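Local atomic coordinates of aldo-keto reductase AKR2E4 (Bombyx mori, PDB entry 3WCZ), a protein that reduces carbonyl compounds with NADP(H), shows high 3-dehydroecdysone reductase activity, and may take part in regulating moulting in the silkworm. Residues D135-W140 with R167-S172; V98-L102 with I114-L118. The contacts are given in a common frame with arbitrary orientation. Residue numbers count along the deposited sequence, not the author numbering.

The two contacts follow one another along the chain of a TIM barrel, in series and without nesting or crossing. Contact 2 comes first: it closes the stretch formed by the second half of helix 95-109 and the turn into strand 114-119, inside the beta-alpha-beta unit that starts with strand 83-88. The chain then passes through the small hairpin 124-125/131-132 to Asp135, where contact 1 opens; it joins the start of helix 136-148 to the end of helix 162-170, with strand 152-158 in between. Helix 136-148 bridges the two, for Thr139 O of contact 1 lies 3.7 Å from Val98 CG2 of contact 2. Three successive outer helices, 95-109, 136-148 and 162-170, are thus tied together around the barrel.

Contact 1 of 2, residues D135-W140 with R167-S172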
# COMPACT_ATOMS: atom_id res chain seq x y z
N ASP A 135 5.06 19.00 -12.81
CA ASP A 135 6.06 17.94 -12.78
C ASP A 135 6.10 17.33 -11.38
O ASP A 135 6.15 18.03 -10.38
CB ASP A 135 7.41 18.57 -13.12
CG ASP A 135 8.49 17.58 -13.44
OD1 ASP A 135 8.38 16.37 -13.15
OD2 ASP A 135 9.52 18.03 -14.01
N TYR A 136 6.08 16.00 -11.33
CA TYR A 136 6.17 15.30 -10.04
C TYR A 136 7.51 15.57 -9.38
O TYR A 136 7.65 15.37 -8.18
CB TYR A 136 5.90 13.78 -10.19
CG TYR A 136 6.80 13.11 -11.20
CD1 TYR A 136 8.12 12.82 -10.89
CD2 TYR A 136 6.35 12.79 -12.47
CE1 TYR A 136 8.96 12.26 -11.81
CE2 TYR A 136 7.19 12.24 -13.41
CZ TYR A 136 8.50 11.97 -13.08
OH TYR A 136 9.34 11.44 -14.02
N LEU A 137 8.51 16.06 -10.13
CA LEU A 137 9.76 16.47 -9.48
C LEU A 137 9.54 17.65 -8.55
O LEU A 137 10.20 17.79 -7.52
CB LEU A 137 10.85 16.82 -10.49
CG LEU A 137 11.37 15.71 -11.38
CD1 LEU A 137 12.42 16.32 -12.27
CD2 LEU A 137 11.95 14.56 -10.56
N GLU A 138 8.63 18.54 -8.93
CA GLU A 138 8.28 19.64 -8.06
C GLU A 138 7.57 19.15 -6.79
O GLU A 138 7.85 19.59 -5.68
CB GLU A 138 7.41 20.66 -8.79
CG GLU A 138 6.95 21.71 -7.84
CD GLU A 138 6.19 22.84 -8.49
OE1 GLU A 138 6.59 23.22 -9.62
OE2 GLU A 138 5.23 23.35 -7.87
N THR A 139 6.64 18.23 -6.98
CA THR A 139 5.91 17.67 -5.86
C THR A 139 6.91 17.03 -4.90
O THR A 139 6.80 17.13 -3.67
CB THR A 139 4.91 16.63 -6.38
OG1 THR A 139 4.18 17.18 -7.48
CG2 THR A 139 3.95 16.17 -5.30
N TRP A 140 7.90 16.34 -5.47
CA TRP A 140 8.91 15.64 -4.68
C TRP A 140 9.72 16.63 -3.85
O TRP A 140 10.13 16.30 -2.73
CB TRP A 140 9.80 14.78 -5.57
CG TRP A 140 10.70 13.87 -4.81
CD1 TRP A 140 12.05 13.96 -4.71
CD2 TRP A 140 10.31 12.76 -4.00
NE1 TRP A 140 12.53 12.96 -3.89
CE2 TRP A 140 11.47 12.20 -3.46
CE3 TRP A 140 9.07 12.19 -3.67
CZ2 TRP A 140 11.44 11.10 -2.61
CZ3 TRP A 140 9.05 11.11 -2.83
CH2 TRP A 140 10.21 10.57 -2.32
N ARG A 167 13.75 8.73 -13.55
CA ARG A 167 13.86 10.17 -13.64
C ARG A 167 13.86 10.79 -12.26
O ARG A 167 14.60 11.74 -11.98
CB ARG A 167 12.71 10.72 -14.47
CG ARG A 167 12.74 12.23 -14.67
CD ARG A 167 11.86 12.66 -15.84
NE ARG A 167 11.85 14.11 -16.01
CZ ARG A 167 11.06 14.94 -15.34
NH1 ARG A 167 10.18 14.50 -14.45
NH2 ARG A 167 11.16 16.25 -15.55
N LEU A 168 13.00 10.28 -11.39
CA LEU A 168 12.93 10.79 -10.04
C LEU A 168 14.25 10.57 -9.32
O LEU A 168 14.77 11.52 -8.71
CB LEU A 168 11.74 10.15 -9.30
CG LEU A 168 11.53 10.60 -7.86
CD1 LEU A 168 11.32 12.11 -7.83
CD2 LEU A 168 10.34 9.89 -7.23
N VAL A 169 14.84 9.38 -9.43
CA VAL A 169 16.11 9.06 -8.81
C VAL A 169 17.25 9.96 -9.34
O VAL A 169 18.08 10.44 -8.57
CB VAL A 169 16.48 7.57 -8.98
CG1 VAL A 169 17.90 7.32 -8.54
CG2 VAL A 169 15.49 6.70 -8.20
N SER A 170 17.28 10.17 -10.65
CA SER A 170 18.35 10.95 -11.25
C SER A 170 18.26 12.45 -10.97
O SER A 170 19.26 13.16 -11.13
CB SER A 170 18.35 10.75 -12.76
OG SER A 170 18.74 9.42 -13.06
N ASN A 171 17.10 12.93 -10.54
CA ASN A 171 16.87 14.35 -10.45
C ASN A 171 16.43 14.82 -9.10
O ASN A 171 15.95 15.94 -8.98
CB ASN A 171 15.86 14.80 -11.51
CG ASN A 171 16.41 14.68 -12.90
OD1 ASN A 171 17.18 15.55 -13.34
ND2 ASN A 171 16.03 13.63 -13.61
N SER A 172 16.70 14.03 -8.07
CA SER A 172 16.40 14.43 -6.69
C SER A 172 17.56 14.04 -5.78
O SER A 172 18.36 13.19 -6.15
CB SER A 172 15.09 13.81 -6.18
OG SER A 172 15.16 12.42 -6.10
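Leu168 stands at the centre of this helix-helix contact. The CD1 methyl of Leu168 sits over the face of the Trp140 indole, 3.8 Å from the centroid of the five-membered ring in a CH-pi contact, and is also 3.7 Å from Leu137 CD2. Leu168 CB rests 4.3 Å from Tyr136 CE1, so the leucine is held by three side chains from the first two turns of helix 136-148. Leu137 is the closest backbone neighbour of Leu168, with their CA atoms 6.5 Å apart; the other methyl of Leu137, CD1, reaches Asn171 CB at 3.8 Å and lies over one face of the Arg167 guanidinium.

Farther out, Ser172 CB packs 3.4 Å from Trp140 CD1, while the indole NE1 is hydrogen-bonded to Ile174 O beyond the segment. The polar edge belongs to Asp135 and Arg167. Arg167 NH1 donates to Asp135 OD1 and Arg167 NH2 to Asp135 OD2, each at 2.9 Å and nearly linear, in a bidentate salt bridge. Asp135 is also the N-cap of helix 136-148, its OD1 accepting from Leu137 N at 3.0 Å, so a single carboxylate both caps one helix and anchors the arginine of the next. Arg167 NH1 adds a weak hydrogen bond of 3.2 Å to Tyr136 OH.

In the barrel, the contact joins two consecutive outer helices, the beginning of one meeting the end of the other. Trp140 and Leu168 both reach inward to Val157 of strand 152-158, Trp140 touches Ile119 of strand 114-119 as well, and the Tyr136 ring meets Phe160 edge-to-face.

Contact 2 of 2, residues V98-L102 with I114-L118; sequences VVPAL and IDLYL
Residues 98-102 are helical, with a kink at Pro100, whose nitrogen cannot bond to the preceding turn; Leu102 N still donates to Val98 O at 3.0 Å. Opposite, Ile114 is extended, the chain turns a corner at Asp115 (phi/psi -76/-37), and 116-118 is a strand. The axes of segments 98-102 and 116-118 approach to 11.0 Å with 123° between their N-to-C directions, and the nearest CA atoms, of Leu102 and Tyr117, are 7.9 Å apart.

Tyr117, chi1 -158° (t) and chi2 38°, extends its ring to the helix. Leu102 takes the tp rotamer (174°, 56°), which lays CD1 over the face of the Tyr117 ring, 3.8 Å from its centroid and 10° off the normal, a CH-pi contact; Leu102 CB is 3.7 Å from Tyr117 CE2. Leu102 CD1 also meets Ile114 CG2 at 3.8 Å, Ile114 being tp too (-159°, 75°). Val98, chi1 t, brings CG1 to the ring edge, 4.1 Å from Tyr117 CE2, and Ala101 CB lies 3.7 Å from Tyr117 OH.

The contact packs helix 95-109 against strand 114-119, the strand it leads into, within the beta-alpha-beta unit 83-88/95-109/114-119 of the TIM barrel. Around it, Leu88, Ala152 and Met143 of helix 136-148 all touch Tyr117.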
# COMPACT_ATOMS: atom_id res chain seq x y z
N VAL A 98 2.22 20.67 -0.57
CA VAL A 98 2.53 19.36 -0.00
C VAL A 98 2.51 19.39 1.52
O VAL A 98 1.83 18.56 2.16
CB VAL A 98 3.87 18.82 -0.57
CG1 VAL A 98 4.26 17.48 0.06
CG2 VAL A 98 3.80 18.69 -2.09
N VAL A 99 3.23 20.31 2.14
CA VAL A 99 3.27 20.37 3.59
C VAL A 99 1.87 20.63 4.17
O VAL A 99 1.47 19.92 5.10
CB VAL A 99 4.38 21.35 4.10
CG1 VAL A 99 4.23 21.63 5.59
CG2 VAL A 99 5.76 20.75 3.82
N PRO A 100 1.12 21.63 3.65
CA PRO A 100 -0.23 21.82 4.19
C PRO A 100 -1.14 20.60 4.00
O PRO A 100 -1.97 20.33 4.88
CB PRO A 100 -0.73 23.05 3.41
CG PRO A 100 0.51 23.82 3.11
CD PRO A 100 1.55 22.77 2.82
N ALA A 101 -1.01 19.89 2.89
CA ALA A 101 -1.84 18.70 2.70
C ALA A 101 -1.49 17.64 3.75
O ALA A 101 -2.37 16.96 4.29
CB ALA A 101 -1.67 18.13 1.30
N LEU A 102 -0.21 17.51 4.04
CA LEU A 102 0.22 16.56 5.09
C LEU A 102 -0.30 16.99 6.46
O LEU A 102 -0.78 16.17 7.24
CB LEU A 102 1.72 16.41 5.10
CG LEU A 102 2.31 15.55 6.23
CD1 LEU A 102 1.73 14.16 6.25
CD2 LEU A 102 3.80 15.44 6.06
N ILE A 114 3.85 11.58 10.39
CA ILE A 114 3.54 10.36 9.65
C ILE A 114 4.84 9.59 9.44
O ILE A 114 5.92 10.18 9.30
CB ILE A 114 2.85 10.71 8.28
CG1 ILE A 114 2.06 9.52 7.74
CG2 ILE A 114 3.84 11.18 7.24
CD1 ILE A 114 0.80 9.29 8.46
N ASP A 115 4.77 8.27 9.47
CA ASP A 115 5.97 7.46 9.26
C ASP A 115 6.35 7.42 7.80
O ASP A 115 7.53 7.46 7.47
CB ASP A 115 5.74 6.06 9.83
CG ASP A 115 5.58 6.09 11.30
OD1 ASP A 115 6.63 6.09 12.00
OD2 ASP A 115 4.43 6.21 11.78
N LEU A 116 5.36 7.38 6.91
CA LEU A 116 5.62 7.34 5.47
C LEU A 116 4.56 8.17 4.77
O LEU A 116 3.38 7.94 4.94
CB LEU A 116 5.58 5.90 4.95
CG LEU A 116 5.81 5.70 3.46
CD1 LEU A 116 7.12 6.23 2.97
CD2 LEU A 116 5.72 4.22 3.17
N TYR A 117 5.01 9.15 4.00
CA TYR A 117 4.13 9.93 3.13
C TYR A 117 4.47 9.60 1.69
O TYR A 117 5.64 9.61 1.29
CB TYR A 117 4.33 11.41 3.37
CG TYR A 117 3.19 12.30 2.96
CD1 TYR A 117 1.87 11.92 3.13
CD2 TYR A 117 3.42 13.57 2.44
CE1 TYR A 117 0.82 12.76 2.79
CE2 TYR A 117 2.38 14.41 2.10
CZ TYR A 117 1.08 14.00 2.28
OH TYR A 117 0.07 14.89 1.96
N LEU A 118 3.43 9.29 0.90
CA LEU A 118 3.58 8.91 -0.50
C LEU A 118 2.88 9.88 -1.42
O LEU A 118 1.75 10.29 -1.14
CB LEU A 118 2.95 7.53 -0.74
CG LEU A 118 3.52 6.39 0.10
CD1 LEU A 118 2.75 5.11 -0.21
CD2 LEU A 118 4.98 6.17 -0.14